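Local coordinates for protein D-alanine--D-alanine ligase (Acinetobacter baumannii ACICU, PDB 5D8D) that joins two D-alanine molecules into D-alanyl-D-alanine at the expense of ATP, a step in making the peptidoglycan cell wall, at residues 128-133 with 154-159. Sequence-based numbering, arbitrary orientation.
Sequences SVIAEL and EKAEDF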
loop_
_atom_site.group_PDB
_atom_site.type_symbol
_atom_site.label_atom_id
_atom_site.label_comp_id
_atom_site.label_asym_id
_atom_site.label_seq_id
_atom_site.Cartn_x
_atom_site.Cartn_y
_atom_site.Cartn_z
ATOM N N SER A 128 25.372 -5.233 -15.478
ATOM C CA SER A 128 24.068 -4.984 -16.122
ATOM C C SER A 128 23.370 -3.732 -15.530
ATOM O O SER A 128 22.594 -3.072 -16.228
ATOM C CB SER A 128 23.151 -6.225 -16.045
ATOM O OG SER A 128 23.479 -7.180 -17.052
ATOM N N VAL A 129 23.646 -3.422 -14.253
ATOM C CA VAL A 129 23.217 -2.160 -13.590
ATOM C C VAL A 129 23.960 -0.946 -14.180
ATOM O O VAL A 129 23.325 0.018 -14.626
ATOM C CB VAL A 129 23.425 -2.216 -12.035
ATOM C CG1 VAL A 129 23.283 -0.849 -11.364
ATOM C CG2 VAL A 129 22.448 -3.188 -11.396
ATOM N N ILE A 130 25.293 -1.006 -14.161
ATOM C CA ILE A 130 26.170 0.062 -14.687
ATOM C C ILE A 130 25.871 0.436 -16.167
ATOM O O ILE A 130 25.790 1.621 -16.500
ATOM C CB ILE A 130 27.677 -0.310 -14.471
ATOM C CG1 ILE A 130 28.053 -0.165 -12.982
ATOM C CG2 ILE A 130 28.608 0.527 -15.352
ATOM C CD1 ILE A 130 29.389 -0.778 -12.597
ATOM N N ALA A 131 25.707 -0.566 -17.037
ATOM C CA ALA A 131 25.487 -0.336 -18.482
ATOM C C ALA A 131 24.124 0.299 -18.794
ATOM O O ALA A 131 24.008 1.092 -19.734
ATOM C CB ALA A 131 25.648 -1.642 -19.255
ATOM N N GLU A 132 23.112 -0.057 -17.997
ATOM C CA GLU A 132 21.747 0.444 -18.171
ATOM C C GLU A 132 21.559 1.843 -17.556
ATOM O O GLU A 132 21.173 2.790 -18.249
ATOM C CB GLU A 132 20.722 -0.565 -17.606
ATOM C CG GLU A 132 20.211 -1.626 -18.603
ATOM C CD GLU A 132 21.242 -2.118 -19.627
ATOM O OE1 GLU A 132 22.323 -2.615 -19.216
ATOM O OE2 GLU A 132 20.963 -2.017 -20.851
ATOM N N LEU A 133 21.846 1.971 -16.265
ATOM C CA LEU A 133 21.686 3.252 -15.546
ATOM C C LEU A 133 22.749 4.300 -15.887
ATOM O O LEU A 133 22.431 5.489 -15.962
ATOM C CB LEU A 133 21.656 3.031 -14.013
ATOM C CG LEU A 133 20.316 2.800 -13.276
ATOM C CD1 LEU A 133 19.144 2.403 -14.174
ATOM C CD2 LEU A 133 20.495 1.779 -12.157
ATOM N N GLU A 154 30.269 6.153 -7.631
ATOM C CA GLU A 154 30.909 6.631 -8.889
ATOM C C GLU A 154 31.949 5.674 -9.524
ATOM O O GLU A 154 32.511 5.991 -10.574
ATOM C CB GLU A 154 31.439 8.083 -8.773
ATOM C CG GLU A 154 31.973 8.536 -7.413
ATOM C CD GLU A 154 31.718 10.019 -7.140
ATOM O OE1 GLU A 154 31.804 10.425 -5.959
ATOM O OE2 GLU A 154 31.407 10.777 -8.092
ATOM N N LYS A 155 32.133 4.487 -8.948
ATOM C CA LYS A 155 32.925 3.430 -9.582
ATOM C C LYS A 155 32.258 2.054 -9.366
ATOM O O LYS A 155 31.244 1.955 -8.671
ATOM C CB LYS A 155 34.348 3.467 -9.008
ATOM C CG LYS A 155 35.460 3.017 -9.959
ATOM C CD LYS A 155 35.488 3.808 -11.273
ATOM C CE LYS A 155 36.906 4.059 -11.788
ATOM N NZ LYS A 155 37.741 2.825 -11.822
ATOM N N ALA A 156 32.793 1.002 -9.996
ATOM C CA ALA A 156 32.515 -0.383 -9.568
ATOM C C ALA A 156 32.976 -0.572 -8.101
ATOM O O ALA A 156 32.291 -1.222 -7.301
ATOM C CB ALA A 156 33.203 -1.387 -10.492
ATOM N N GLU A 157 34.124 0.041 -7.774
ATOM C CA GLU A 157 34.713 0.101 -6.411
ATOM C C GLU A 157 33.769 0.600 -5.274
ATOM O O GLU A 157 33.735 0.011 -4.195
ATOM C CB GLU A 157 35.974 0.999 -6.417
ATOM C CG GLU A 157 37.195 0.512 -7.205
ATOM C CD GLU A 157 38.398 1.458 -7.058
ATOM O OE1 GLU A 157 38.193 2.693 -7.080
ATOM O OE2 GLU A 157 39.553 0.982 -6.919
ATOM N N ASP A 158 33.041 1.695 -5.507
ATOM C CA ASP A 158 32.127 2.278 -4.493
ATOM C C ASP A 158 30.924 1.355 -4.104
ATOM O O ASP A 158 30.371 1.511 -3.008
ATOM C CB ASP A 158 31.573 3.661 -4.958
ATOM C CG ASP A 158 32.632 4.802 -4.973
ATOM O OD1 ASP A 158 33.628 4.727 -4.214
ATOM O OD2 ASP A 158 32.432 5.802 -5.732
ATOM N N PHE A 159 30.531 0.424 -4.988
ATOM C CA PHE A 159 29.308 -0.400 -4.820
ATOM C C PHE A 159 29.220 -1.229 -3.549
ATOM O O PHE A 159 28.245 -1.105 -2.804
ATOM C CB PHE A 159 29.095 -1.372 -6.007
ATOM C CG PHE A 159 28.125 -0.874 -7.046
ATOM C CD1 PHE A 159 26.771 -0.737 -6.736
ATOM C CD2 PHE A 159 28.560 -0.555 -8.334
ATOM C CE1 PHE A 159 25.879 -0.279 -7.689
ATOM C CE2 PHE A 159 27.670 -0.099 -9.286
ATOM C CZ PHE A 159 26.330 0.033 -8.967
#
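I130 and V129 meet F159 in the ATP-grasp part of the ligase. The contact joins helix 126-133 to the loop after strand 151-153 and to F159, the first residue of helix 159-169. Strand 151-153 is an outermost strand of the four-stranded antiparallel sheet here, and F159 also packs on V153 of that strand. The link is small and apolar, burying 143 Å² in all.

I130 is the main side chain on the helix side. Its CB points toward the loop but stays 5.2 Å from F159 CE2. CG1 lies anti to the carbonyl carbon (chi1 -73°), which carries it to the phenyl ring. I130 CG1 comes within 3.7 Å of F159 CE2, at the edge of the ring and near its plane. The chain is extended about CB-CG1 (chi2 167°), and CD1 runs on past the ring. I130 CD1 is 3.8 Å from F159 CE2. The same methyl reaches the loop, with I130 CD1 4.4 Å from A156 CB. Outside the two segments, I130 also touches L135.

V129 adds a second apolar contact on the ring. V129 CG1 sits 4.0 Å from F159 CZ, in an oblique approach. V129 and F159 are both buried, while A156 is exposed, so the contact runs from the interior to the surface.

Two hydrogen bonds lie within 154-159. E154 N donates to D158 OD2 with an N-H...O angle of 161°. The carboxylate accepts through its anti lone pair, and the bond links the first residue of 154-159 to its fifth. A weak backbone bond joins F159 N to A156 O at 3.3 Å. That carbonyl oxygen, A156 O, also lies in the plane of the F159 ring, at its edge.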